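Local coordinates for protein diguanylate cyclase (Pseudomonas aeruginosa, PDB 5M3C) that combines a GGDEF domain, which holds GTP and calcium, with an EAL domain that carries a separate calcium site, at residues 206-212 with 263-269; 238-243 with 271-277; 353-358 with 370-375; 280-285 with 320-324; 148-152 with 167-172. Residue numbers count along the deposited sequence, not the author numbering.

Contact 1: residues 206-212 with 263-269; sequences LVGAEAL and FGPLSVN. With CA (calcium ion), chain H.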
# COMPACT_ATOMS: atom_id res chain seq x y z
N LEU B 206 -10.12 34.06 13.06
CA LEU B 206 -10.73 32.84 12.51
C LEU B 206 -10.32 32.63 11.05
O LEU B 206 -10.27 33.58 10.27
CB LEU B 206 -12.26 32.92 12.62
CG LEU B 206 -12.90 32.35 13.89
CD1 LEU B 206 -13.57 31.01 13.62
CD2 LEU B 206 -11.90 32.24 15.04
N VAL B 207 -10.05 31.38 10.70
CA VAL B 207 -9.63 31.04 9.34
C VAL B 207 -10.60 30.06 8.67
O VAL B 207 -10.40 29.67 7.52
CB VAL B 207 -8.24 30.40 9.32
CG1 VAL B 207 -7.62 30.53 7.93
CG2 VAL B 207 -7.34 31.05 10.36
N GLY B 208 -11.63 29.66 9.40
CA GLY B 208 -12.61 28.71 8.89
C GLY B 208 -13.08 27.78 9.99
O GLY B 208 -12.79 28.00 11.16
N ALA B 209 -13.83 26.75 9.61
CA ALA B 209 -14.33 25.79 10.57
C ALA B 209 -14.51 24.42 9.93
O ALA B 209 -14.62 24.31 8.71
CB ALA B 209 -15.65 26.27 11.16
N GLU B 210 -14.52 23.37 10.75
CA GLU B 210 -14.76 22.02 10.26
C GLU B 210 -16.10 21.49 10.75
O GLU B 210 -16.44 21.62 11.93
CB GLU B 210 -13.64 21.08 10.70
CG GLU B 210 -13.77 19.68 10.11
CD GLU B 210 -12.67 18.74 10.56
OE1 GLU B 210 -11.85 19.14 11.42
OE2 GLU B 210 -12.62 17.60 10.06
N ALA B 211 -16.85 20.90 9.82
CA ALA B 211 -18.12 20.26 10.14
C ALA B 211 -17.89 18.79 10.43
O ALA B 211 -17.33 18.06 9.61
CB ALA B 211 -19.10 20.43 8.99
N LEU B 212 -18.33 18.35 11.61
CA LEU B 212 -18.08 17.00 12.09
C LEU B 212 -19.39 16.31 12.45
O LEU B 212 -20.16 16.81 13.26
CB LEU B 212 -17.17 17.06 13.31
CG LEU B 212 -15.81 17.72 13.08
CD1 LEU B 212 -15.23 18.25 14.38
CD2 LEU B 212 -14.85 16.75 12.41
N PHE B 263 -15.96 34.14 7.47
CA PHE B 263 -15.09 33.81 8.59
C PHE B 263 -14.13 32.69 8.19
O PHE B 263 -13.57 32.01 9.04
CB PHE B 263 -15.93 33.36 9.78
CG PHE B 263 -16.69 32.08 9.53
CD1 PHE B 263 -17.84 32.09 8.75
CD2 PHE B 263 -16.26 30.88 10.07
CE1 PHE B 263 -18.53 30.92 8.51
CE2 PHE B 263 -16.95 29.71 9.84
CZ PHE B 263 -18.09 29.73 9.06
N GLY B 264 -13.95 32.53 6.88
CA GLY B 264 -13.17 31.43 6.34
C GLY B 264 -14.09 30.37 5.77
O GLY B 264 -15.31 30.45 5.94
N PRO B 265 -13.52 29.37 5.09
CA PRO B 265 -14.33 28.30 4.53
C PRO B 265 -14.66 27.20 5.54
O PRO B 265 -14.15 27.20 6.66
CB PRO B 265 -13.45 27.74 3.39
CG PRO B 265 -12.09 28.35 3.56
CD PRO B 265 -12.09 29.17 4.81
N LEU B 266 -15.52 26.28 5.13
CA LEU B 266 -15.96 25.18 5.98
C LEU B 266 -15.42 23.85 5.45
O LEU B 266 -15.57 23.54 4.26
CB LEU B 266 -17.49 25.15 6.05
CG LEU B 266 -18.14 24.03 6.88
CD1 LEU B 266 -17.89 24.24 8.36
CD2 LEU B 266 -19.63 23.96 6.60
N SER B 267 -14.82 23.07 6.34
CA SER B 267 -14.15 21.83 5.96
C SER B 267 -15.04 20.63 6.26
O SER B 267 -15.64 20.55 7.33
CB SER B 267 -12.85 21.67 6.74
OG SER B 267 -12.10 22.87 6.74
N VAL B 268 -15.12 19.70 5.31
CA VAL B 268 -15.86 18.46 5.55
C VAL B 268 -15.08 17.26 5.03
O VAL B 268 -14.54 17.28 3.93
CB VAL B 268 -17.24 18.49 4.87
CG1 VAL B 268 -17.92 17.14 5.00
CG2 VAL B 268 -18.10 19.58 5.49
N ASN B 269 -15.01 16.21 5.85
CA ASN B 269 -14.33 14.99 5.46
C ASN B 269 -15.11 14.29 4.35
O ASN B 269 -16.33 14.22 4.37
CB ASN B 269 -14.18 14.05 6.65
CG ASN B 269 -13.22 14.58 7.70
OD1 ASN B 269 -12.11 15.03 7.37
ND2 ASN B 269 -13.62 14.53 8.96
CA CA H . -10.89 16.17 9.37

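Contact 2: residues 238-243 with 271-277; sequences ILPLGD and AGAQLGQ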
# COMPACT_ATOMS: atom_id res chain seq x y z
N ILE B 238 -22.58 4.55 3.69
CA ILE B 238 -21.60 5.63 3.65
C ILE B 238 -21.94 6.66 2.57
O ILE B 238 -21.78 7.86 2.78
CB ILE B 238 -20.16 5.09 3.43
CG1 ILE B 238 -19.13 6.20 3.64
CG2 ILE B 238 -20.01 4.48 2.05
CD1 ILE B 238 -19.07 6.73 5.06
N LEU B 239 -22.41 6.19 1.42
CA LEU B 239 -22.78 7.10 0.34
C LEU B 239 -23.97 7.97 0.77
O LEU B 239 -23.91 9.19 0.64
CB LEU B 239 -23.09 6.33 -0.95
CG LEU B 239 -21.90 5.58 -1.56
CD1 LEU B 239 -22.31 4.89 -2.85
CD2 LEU B 239 -20.73 6.52 -1.81
N PRO B 240 -25.04 7.34 1.29
CA PRO B 240 -26.14 8.11 1.86
C PRO B 240 -25.69 9.05 2.99
O PRO B 240 -26.18 10.17 3.10
CB PRO B 240 -27.08 7.03 2.42
CG PRO B 240 -26.76 5.81 1.65
CD PRO B 240 -25.30 5.89 1.30
N LEU B 241 -24.75 8.57 3.81
CA LEU B 241 -24.23 9.37 4.91
C LEU B 241 -23.48 10.59 4.40
O LEU B 241 -23.75 11.71 4.83
CB LEU B 241 -23.29 8.52 5.77
CG LEU B 241 -22.66 9.20 6.99
CD1 LEU B 241 -23.73 9.64 7.98
CD2 LEU B 241 -21.66 8.28 7.66
N GLY B 242 -22.55 10.37 3.48
CA GLY B 242 -21.74 11.44 2.92
C GLY B 242 -22.57 12.50 2.24
O GLY B 242 -22.32 13.70 2.38
N ASP B 243 -23.57 12.05 1.49
CA ASP B 243 -24.47 12.96 0.79
C ASP B 243 -25.21 13.82 1.80
O ASP B 243 -25.28 15.05 1.65
CB ASP B 243 -25.48 12.17 -0.05
CG ASP B 243 -25.79 12.84 -1.37
OD1 ASP B 243 -24.92 12.78 -2.27
OD2 ASP B 243 -26.89 13.42 -1.52
N ALA B 271 -15.41 10.73 2.69
CA ALA B 271 -15.12 9.30 2.71
C ALA B 271 -14.58 8.84 1.36
O ALA B 271 -14.92 9.40 0.32
CB ALA B 271 -16.37 8.52 3.07
N GLY B 272 -13.73 7.82 1.38
CA GLY B 272 -13.11 7.31 0.16
C GLY B 272 -14.11 6.99 -0.93
O GLY B 272 -13.91 7.34 -2.09
N ALA B 273 -15.19 6.31 -0.56
CA ALA B 273 -16.17 5.84 -1.53
C ALA B 273 -16.92 6.98 -2.21
O ALA B 273 -17.29 6.86 -3.38
CB ALA B 273 -17.16 4.89 -0.85
N GLN B 274 -17.13 8.08 -1.50
CA GLN B 274 -17.79 9.25 -2.08
C GLN B 274 -17.04 9.73 -3.31
O GLN B 274 -17.64 10.25 -4.25
CB GLN B 274 -17.86 10.39 -1.07
CG GLN B 274 -18.78 10.14 0.12
CD GLN B 274 -18.93 11.36 0.99
OE1 GLN B 274 -18.48 11.38 2.14
NE2 GLN B 274 -19.56 12.40 0.45
N LEU B 275 -15.72 9.57 -3.29
CA LEU B 275 -14.89 9.99 -4.41
C LEU B 275 -15.13 9.07 -5.60
O LEU B 275 -14.99 9.48 -6.76
CB LEU B 275 -13.41 9.97 -4.02
CG LEU B 275 -12.57 11.10 -4.61
CD1 LEU B 275 -12.98 12.44 -4.02
CD2 LEU B 275 -11.09 10.84 -4.35
N GLY B 276 -15.50 7.83 -5.31
CA GLY B 276 -15.80 6.84 -6.33
C GLY B 276 -17.11 7.09 -7.05
O GLY B 276 -17.34 6.56 -8.14
N GLN B 277 -17.98 7.89 -6.44
CA GLN B 277 -19.26 8.25 -7.06
C GLN B 277 -19.05 9.01 -8.36
O GLN B 277 -18.38 10.05 -8.37
CB GLN B 277 -20.12 9.08 -6.11
CG GLN B 277 -21.03 8.26 -5.20
CD GLN B 277 -22.18 9.08 -4.63
OE1 GLN B 277 -21.97 10.13 -4.03
NE2 GLN B 277 -23.40 8.59 -4.83

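Contact 3: residues 353-358 with 370-375; sequences IDKSFI and ITRAII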
# COMPACT_ATOMS: atom_id res chain seq x y z
N ILE B 353 -1.76 18.28 9.79
CA ILE B 353 -0.82 17.48 10.57
C ILE B 353 -1.57 16.58 11.55
O ILE B 353 -2.37 17.06 12.35
CB ILE B 353 0.15 18.36 11.38
CG1 ILE B 353 0.79 19.42 10.47
CG2 ILE B 353 1.22 17.50 12.04
CD1 ILE B 353 1.75 20.35 11.18
N ASP B 354 -1.30 15.28 11.48
CA ASP B 354 -1.98 14.29 12.32
C ASP B 354 -1.90 14.64 13.81
O ASP B 354 -0.92 15.24 14.27
CB ASP B 354 -1.39 12.90 12.09
CG ASP B 354 -2.24 11.80 12.69
OD1 ASP B 354 -3.40 11.63 12.25
OD2 ASP B 354 -1.74 11.09 13.59
N LYS B 355 -2.92 14.24 14.56
CA LYS B 355 -3.03 14.57 15.98
C LYS B 355 -1.96 13.89 16.83
O LYS B 355 -1.70 14.31 17.95
CB LYS B 355 -4.42 14.18 16.50
N SER B 356 -1.34 12.84 16.29
CA SER B 356 -0.35 12.08 17.05
C SER B 356 0.94 12.87 17.28
O SER B 356 1.56 12.77 18.34
CB SER B 356 -0.04 10.76 16.33
OG SER B 356 0.54 10.99 15.05
N PHE B 357 1.34 13.66 16.29
CA PHE B 357 2.59 14.42 16.37
C PHE B 357 2.43 15.70 17.18
O PHE B 357 3.39 16.19 17.77
CB PHE B 357 3.09 14.78 14.97
CG PHE B 357 3.23 13.60 14.06
CD1 PHE B 357 4.11 12.57 14.37
CD2 PHE B 357 2.48 13.51 12.90
CE1 PHE B 357 4.25 11.48 13.53
CE2 PHE B 357 2.61 12.42 12.06
CZ PHE B 357 3.50 11.40 12.38
N ILE B 358 1.22 16.25 17.21
CA ILE B 358 0.98 17.52 17.87
C ILE B 358 0.62 17.34 19.35
O ILE B 358 0.77 18.27 20.14
CB ILE B 358 -0.12 18.31 17.14
CG1 ILE B 358 0.45 18.88 15.84
CG2 ILE B 358 -0.65 19.44 18.01
CD1 ILE B 358 -0.60 19.30 14.85
N ILE B 370 9.28 15.70 13.59
CA ILE B 370 8.32 15.41 12.53
C ILE B 370 7.42 16.60 12.24
O ILE B 370 7.19 16.93 11.08
CB ILE B 370 7.43 14.21 12.90
CG1 ILE B 370 8.30 12.97 13.18
CG2 ILE B 370 6.44 13.92 11.78
CD1 ILE B 370 9.33 12.69 12.12
N THR B 371 6.91 17.23 13.28
CA THR B 371 6.05 18.40 13.11
C THR B 371 6.83 19.51 12.42
O THR B 371 6.31 20.21 11.55
CB THR B 371 5.49 18.91 14.45
OG1 THR B 371 4.77 17.85 15.10
CG2 THR B 371 4.57 20.10 14.24
N ARG B 372 8.09 19.67 12.82
CA ARG B 372 8.96 20.68 12.24
C ARG B 372 9.25 20.33 10.78
O ARG B 372 9.36 21.21 9.93
CB ARG B 372 10.25 20.77 13.05
CG ARG B 372 10.84 22.16 13.19
CD ARG B 372 11.52 22.31 14.55
NE ARG B 372 12.17 21.07 14.98
CZ ARG B 372 12.43 20.75 16.25
NH1 ARG B 372 12.09 21.58 17.23
NH2 ARG B 372 13.01 19.60 16.53
N ALA B 373 9.35 19.04 10.49
CA ALA B 373 9.58 18.56 9.13
C ALA B 373 8.37 18.80 8.24
O ALA B 373 8.50 19.32 7.13
CB ALA B 373 9.93 17.09 9.15
N ILE B 374 7.20 18.42 8.73
CA ILE B 374 5.96 18.56 7.97
C ILE B 374 5.69 20.01 7.60
O ILE B 374 5.23 20.29 6.49
CB ILE B 374 4.76 18.02 8.78
CG1 ILE B 374 4.90 16.52 9.00
CG2 ILE B 374 3.46 18.32 8.04
CD1 ILE B 374 3.83 15.94 9.91
N ILE B 375 5.95 20.93 8.52
CA ILE B 375 5.75 22.35 8.25
C ILE B 375 6.67 22.79 7.11
O ILE B 375 6.21 23.40 6.14
CB ILE B 375 6.03 23.21 9.50
CG1 ILE B 375 4.96 22.95 10.57
CG2 ILE B 375 6.05 24.69 9.14
CD1 ILE B 375 5.33 23.46 11.95

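Contact 4: residues 280-285 with 320-324; sequences LIERLE and GLKRL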
# COMPACT_ATOMS: atom_id res chain seq x y z
N LEU B 280 -20.63 12.57 -8.29
CA LEU B 280 -20.15 13.45 -7.22
C LEU B 280 -20.10 14.91 -7.64
O LEU B 280 -20.76 15.76 -7.03
CB LEU B 280 -18.77 13.00 -6.73
CG LEU B 280 -18.13 13.89 -5.67
CD1 LEU B 280 -19.03 14.02 -4.45
CD2 LEU B 280 -16.76 13.35 -5.28
N ILE B 281 -19.31 15.22 -8.66
CA ILE B 281 -19.11 16.60 -9.08
C ILE B 281 -20.43 17.25 -9.50
O ILE B 281 -20.70 18.40 -9.15
CB ILE B 281 -18.11 16.72 -10.25
CG1 ILE B 281 -16.80 16.00 -9.91
CG2 ILE B 281 -17.85 18.18 -10.57
CD1 ILE B 281 -15.73 16.14 -10.97
N GLU B 282 -21.23 16.52 -10.26
CA GLU B 282 -22.52 17.03 -10.73
C GLU B 282 -23.40 17.35 -9.53
O GLU B 282 -24.02 18.41 -9.46
CB GLU B 282 -23.22 16.01 -11.63
CG GLU B 282 -22.81 16.06 -13.09
CD GLU B 282 -21.38 15.61 -13.34
OE1 GLU B 282 -20.96 15.59 -14.51
OE2 GLU B 282 -20.67 15.28 -12.36
N ARG B 283 -23.43 16.42 -8.59
CA ARG B 283 -24.23 16.56 -7.38
C ARG B 283 -23.70 17.67 -6.47
O ARG B 283 -24.48 18.45 -5.92
CB ARG B 283 -24.23 15.24 -6.61
CG ARG B 283 -24.59 15.38 -5.14
CD ARG B 283 -25.93 16.08 -4.95
NE ARG B 283 -26.63 15.56 -3.79
CZ ARG B 283 -27.78 16.03 -3.33
NH1 ARG B 283 -28.34 15.48 -2.26
NH2 ARG B 283 -28.38 17.06 -3.93
N LEU B 284 -22.39 17.73 -6.31
CA LEU B 284 -21.79 18.74 -5.45
C LEU B 284 -22.15 20.14 -5.93
O LEU B 284 -22.55 20.99 -5.14
CB LEU B 284 -20.27 18.59 -5.42
CG LEU B 284 -19.70 18.25 -4.05
CD1 LEU B 284 -18.21 18.00 -4.13
CD2 LEU B 284 -20.02 19.37 -3.07
N GLU B 285 -22.08 20.35 -7.23
CA GLU B 285 -22.35 21.65 -7.80
C GLU B 285 -23.76 22.02 -7.47
O GLU B 285 -24.02 23.08 -6.95
CB GLU B 285 -22.21 21.53 -9.31
CG GLU B 285 -22.22 22.81 -10.11
CD GLU B 285 -21.89 22.58 -11.57
OE1 GLU B 285 -22.38 23.33 -12.42
OE2 GLU B 285 -21.14 21.65 -11.88
N GLY B 320 -11.28 17.75 -11.22
CA GLY B 320 -12.67 18.13 -11.42
C GLY B 320 -13.23 18.91 -10.24
O GLY B 320 -14.00 19.86 -10.43
N LEU B 321 -12.86 18.51 -9.03
CA LEU B 321 -13.31 19.19 -7.83
C LEU B 321 -12.71 20.59 -7.75
O LEU B 321 -13.36 21.53 -7.30
CB LEU B 321 -12.94 18.38 -6.58
CG LEU B 321 -13.70 17.06 -6.40
CD1 LEU B 321 -13.19 16.31 -5.18
CD2 LEU B 321 -15.19 17.30 -6.29
N LYS B 322 -11.46 20.73 -8.20
CA LYS B 322 -10.81 22.04 -8.21
C LYS B 322 -11.42 22.93 -9.29
O LYS B 322 -11.55 24.14 -9.10
CB LYS B 322 -9.30 21.89 -8.45
CG LYS B 322 -8.53 21.46 -7.21
CD LYS B 322 -8.52 22.54 -6.14
CE LYS B 322 -7.66 23.73 -6.55
NZ LYS B 322 -7.54 24.73 -5.44
N ARG B 323 -11.79 22.32 -10.41
CA ARG B 323 -12.42 23.04 -11.51
C ARG B 323 -13.68 23.73 -11.01
O ARG B 323 -14.04 24.81 -11.48
CB ARG B 323 -12.75 22.07 -12.64
CG ARG B 323 -12.48 22.60 -14.04
CD ARG B 323 -12.46 21.47 -15.06
NE ARG B 323 -11.59 20.38 -14.63
CZ ARG B 323 -11.56 19.17 -15.19
NH1 ARG B 323 -10.73 18.25 -14.73
NH2 ARG B 323 -12.36 18.89 -16.21
N LEU B 324 -14.36 23.10 -10.05
CA LEU B 324 -15.55 23.69 -9.43
C LEU B 324 -15.19 24.87 -8.53
O LEU B 324 -15.97 25.80 -8.39
CB LEU B 324 -16.32 22.66 -8.61
CG LEU B 324 -17.31 21.78 -9.37
CD1 LEU B 324 -18.16 20.99 -8.38
CD2 LEU B 324 -18.19 22.61 -10.29

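Contact 5: residues 148-152 with 167-172; sequences AAMYR and ELTYLA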
# COMPACT_ATOMS: atom_id res chain seq x y z
N ALA B 148 -24.46 -16.95 15.49
CA ALA B 148 -23.71 -15.81 16.02
C ALA B 148 -22.24 -15.88 15.59
O ALA B 148 -21.67 -14.88 15.14
CB ALA B 148 -23.81 -15.78 17.54
N ALA B 149 -21.64 -17.05 15.74
CA ALA B 149 -20.25 -17.26 15.34
C ALA B 149 -20.07 -16.93 13.86
O ALA B 149 -19.04 -16.38 13.46
CB ALA B 149 -19.83 -18.70 15.62
N MET B 150 -21.06 -17.28 13.05
CA MET B 150 -21.00 -16.98 11.63
C MET B 150 -20.97 -15.47 11.42
O MET B 150 -20.21 -14.97 10.60
CB MET B 150 -22.19 -17.59 10.88
CG MET B 150 -22.26 -17.19 9.42
SD MET B 150 -22.81 -15.49 9.18
CE MET B 150 -24.53 -15.63 9.67
N TYR B 151 -21.80 -14.74 12.17
CA TYR B 151 -21.81 -13.28 12.09
C TYR B 151 -20.48 -12.70 12.58
O TYR B 151 -19.99 -11.71 12.05
CB TYR B 151 -22.98 -12.70 12.89
CG TYR B 151 -24.31 -12.77 12.16
CD1 TYR B 151 -24.48 -12.14 10.94
CD2 TYR B 151 -25.39 -13.46 12.70
CE1 TYR B 151 -25.68 -12.20 10.26
CE2 TYR B 151 -26.60 -13.52 12.04
CZ TYR B 151 -26.74 -12.89 10.82
OH TYR B 151 -27.93 -12.95 10.14
N ARG B 152 -19.90 -13.34 13.59
CA ARG B 152 -18.58 -12.96 14.06
C ARG B 152 -17.55 -13.13 12.95
O ARG B 152 -16.80 -12.21 12.64
CB ARG B 152 -18.18 -13.80 15.28
CG ARG B 152 -16.80 -13.49 15.83
CD ARG B 152 -16.69 -12.06 16.32
NE ARG B 152 -15.64 -11.91 17.32
CZ ARG B 152 -15.26 -10.76 17.86
NH1 ARG B 152 -14.30 -10.73 18.77
NH2 ARG B 152 -15.85 -9.63 17.48
N GLU B 167 -20.04 -14.08 24.50
CA GLU B 167 -20.40 -12.69 24.18
C GLU B 167 -20.89 -12.47 22.74
O GLU B 167 -21.35 -11.38 22.41
CB GLU B 167 -19.20 -11.78 24.43
CG GLU B 167 -18.00 -12.07 23.53
CD GLU B 167 -16.81 -11.17 23.82
OE1 GLU B 167 -16.74 -10.59 24.93
OE2 GLU B 167 -15.94 -11.04 22.92
N LEU B 168 -20.80 -13.50 21.90
CA LEU B 168 -21.01 -13.32 20.46
C LEU B 168 -22.44 -12.95 20.04
O LEU B 168 -22.62 -12.19 19.10
CB LEU B 168 -20.56 -14.56 19.69
CG LEU B 168 -19.05 -14.73 19.50
CD1 LEU B 168 -18.77 -15.77 18.42
CD2 LEU B 168 -18.38 -13.41 19.15
N THR B 169 -23.44 -13.50 20.73
CA THR B 169 -24.83 -13.26 20.36
C THR B 169 -25.19 -11.78 20.43
O THR B 169 -25.71 -11.21 19.47
CB THR B 169 -25.81 -14.05 21.25
OG1 THR B 169 -25.45 -13.88 22.63
CG2 THR B 169 -25.77 -15.53 20.90
N TYR B 170 -24.90 -11.16 21.57
CA TYR B 170 -25.19 -9.74 21.78
C TYR B 170 -24.54 -8.85 20.71
O TYR B 170 -25.18 -7.96 20.14
CB TYR B 170 -24.73 -9.30 23.17
CG TYR B 170 -24.71 -7.80 23.36
CD1 TYR B 170 -25.86 -7.12 23.78
CD2 TYR B 170 -23.56 -7.06 23.13
CE1 TYR B 170 -25.85 -5.75 23.96
CE2 TYR B 170 -23.54 -5.69 23.31
CZ TYR B 170 -24.68 -5.03 23.73
OH TYR B 170 -24.66 -3.66 23.90
N LEU B 171 -23.26 -9.11 20.45
CA LEU B 171 -22.51 -8.35 19.45
C LEU B 171 -23.21 -8.41 18.09
O LEU B 171 -23.27 -7.41 17.37
CB LEU B 171 -21.09 -8.89 19.31
CG LEU B 171 -20.21 -8.87 20.56
CD1 LEU B 171 -18.92 -9.62 20.29
CD2 LEU B 171 -19.93 -7.45 21.01
N ALA B 172 -23.71 -9.59 17.75
CA ALA B 172 -24.38 -9.80 16.47
C ALA B 172 -25.67 -9.01 16.38
O ALA B 172 -25.94 -8.37 15.36
CB ALA B 172 -24.65 -11.28 16.26

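Contact 1: residues 206-212 with 263-269
Three residues account for much of the surface covered here: Phe263 (71 Å²), Ala209 (68 Å²) and Ala211 (60 Å²). The Phe263 ring presents its edge to Ala209, with CE2 of Phe263 3.9 Å from CB of Ala209. Ala209 is also fixed by its backbone: Ala209 N donates to Pro265 O at 3.0 Å, and Ser267 N donates to Ala209 O at 2.7 Å. Ala211 N repeats the pattern by donating to Ser267 O (2.8 Å), while its CB lies 4.0 Å from Leu266 CD1 and 3.7 Å from Val268 CG2. These bonds and the 31° between strand directions define parallel pairing. Near the start of the pair Gly208 CA comes within 3.1 Å of Pro265 O, and a beta carbon at Gly208 would clash with that oxygen. On the opposite sheet face from the alanines lie Glu210 and Ser267; Glu210 OE1 accepts from Gln408, Ser267 OG bonds Lys198. Glu210 OE2 binds calcium at 2.3 Å and Asn269 OD1 binds it at 2.6 Å, with Glu301 and Asp331 completing the protein ligands. Neighbouring parallel strands joined through helices, with a metal site toward their C-terminal ends, are characteristic of the TIM-barrel-like EAL fold.

Contact 2: residues 238-243 with 271-277
Ala271 begins the contact as a small bump, just before the short helix, directed at helix 238-259: its CB lies 3.7 Å from Ile238 CG1. Its backbone amide is held within its own segment, since Ala271 N donates to Gln274 OE1 at 3.2 Å. Ala273 follows on the same side, with CB 4.1 Å from Ile238 CG2 and 4.0 Å from Leu239 CD2, so one methyl group touches two consecutive side chains. At Gln274 the side chain runs across Gly242, placing Gln274 OE1 3.4 Å from Gly242 CA; a beta carbon on that glycine would fall 2.1 Å from Gln274 CD, so its absence makes room for the amide. Leu275 points away from the 238-243 helix. Gln277 closes the segment with its aliphatic part, CG lying 3.8 Å from Leu239 CD2. No hydrogen bond crosses between the segments, and the 338 Å² buried is van der Waals packing of two helices that cross at 89°, their axes 9.2 Å apart. The short, weakly bonded helix 272-276 follows strand 266-269 and lies across the first turns of helix 238-259. That longer helix also packs through Pro240 and Leu241 on Leu186 of helix 168-187, while Asp243 forms a salt bridge with Arg283 of helix 280-291.

Contact 3: residues 353-358 with 370-375
The Phe357 ring lies under Ile370, whose CG2 sits 3.7 Å from the ring centroid and only 10° off the ring normal, a CH-pi contact over the face. Ile374 reaches the same ring obliquely, its CD1 4.1 Å from Phe357 CD2, and also meets Ile353, with Ile374 CD1 3.7 Å from Ile353 CG2. The end of Ile353 also meets Ile375 and Thr371: its CD1 is 4.2 Å from Ile375 CG1 and 4.2 Å from Thr371 CG2. Thr371 fits between Ile353 and Phe357, its OG1 3.5 Å from Phe357 CB, and its hydroxyl is bonded to Asp367 O, one turn back. The short turn around 355-358 is organised by Asp354 at the N-cap position, whose OD2 accepts from Ser356 N (3.2 Å) and Ser356 OG (2.7 Å). Helix 365-380 is thus placed against the end of strand 350-353 in the EAL domain, where Ile353 also pairs with Ile386 of strand 384-387. The second subunit reaches this helix too, its Leu340 packing on Ile370 and its Ser380 on Ala373. With no hydrogen bond between the segments and every touching residue buried, the chemistry implies cohesion by apolar burial and shape, the Thr371 hydroxyl bonding within its own helix.

Contact 4: residues 280-285 with 320-324
Apolar packing dominates the 293 Å² buried between these helices. Leu324 has the largest covered area, 79 Å²: its CD1 comes 3.6 Å from Ile281 CG2 and 4.4 Å from Leu284 CB. Leu321 offers its CD2 to three residues of the other helix, lying 3.8 Å from Leu284 CD1, 4.2 Å from Ile281 CG1 and 4.4 Å from Leu280 CD2. A second kind of contact is steric and involves the backbone. Ile281 CD1 lies 3.7 Å from Gly320 CA, and a beta carbon at Gly320 would clash with that methyl, so the bare alpha carbon leaves the space that Ile281 occupies. The axes approach to 10.2 Å and run almost parallel, 21° between their directions. This is the arrangement of successive outer helices in the barrel-like EAL fold: strand 298-303 lies between helices 280-291 and 312-324 in the chain, and its Leu300 touches both Leu284 and Leu321. The polar component is slight. Glu285 OE2 is 3.5 Å from Leu324 CD2, a carboxylate resting against a methyl at the more exposed margin, and no hydrogen bond passes between the segments. Charged groups pointing away from the interface find partners on other elements: Arg283 makes a salt bridge with Asp243 of helix 238-259, and Lys322 makes one with Asp349 in the loop before strand 350-353.

Contact 5: residues 148-152 with 167-172
Leu168 is the principal bump, with 83 Å² covered by the 148-152 helix. It fits a hollow made by Ala149 and Arg152: Leu168 CD1 is 3.7 Å from Ala149 CA, and Leu168 CD2 is 3.6 Å from Arg152 CD. Ala149 turns its CB largely away, though Ala149 CB still lies 4.2 Å from Leu168 CD1, so the leucine methyl reaches the alpha carbon. Ala148 is a smaller bump going the other way. Its CB rests against the opposing backbone, 4.0 Å from Leu168 C, and touches Thr169 CG2 at 3.9 Å, so it settles between Leu168 and Thr169. A turn further along, Tyr151 CB meets Ala172 CB at 4.0 Å, where the alanine again leaves room for close approach. Arg152 covers the remaining flank: Leu171 CD1 lies over one face of its guanidinium, 4.2 Å from Arg152 NH2. Arg152 NH1 and Glu167 OE2 are 4.5 Å apart, opposite charges near each other but beyond a salt bridge, with the carboxylate oxygen out of the guanidinium plane. The alanines let the axes close to 8.6 Å while crossing at 62°. On its other side helix 139-155 packs through Met150 on Phe39 and Asp41 of strand 35-43, in the GGDEF sheet. Helix 168-187 follows strand 161-163 of that sheet and runs on toward strand 192-200, the first strand of the EAL sheet.

Contacts 1, 2 and 4 form a connected group in the EAL domain. Contact 1 touches contact 2 through Asn269 O and Gln274 OE1 (4.2 Å); contact 2 joins contact 4 by the Asp243 OD2 to Arg283 NH1 salt bridge (2.6 Å) and by packing of Leu275 CD1 on Leu321 CD1 (4.0 Å). Contact 3 stands apart, its centre about 20 Å from that of contact 1, though the Ile353 side chain is about 11 Å from the calcium that contact 1 binds. Contact 5 lies across the chain's centre, about 40 Å from contact 1 between centres, where the Tyr151 side chain is about 7 Å from GTP.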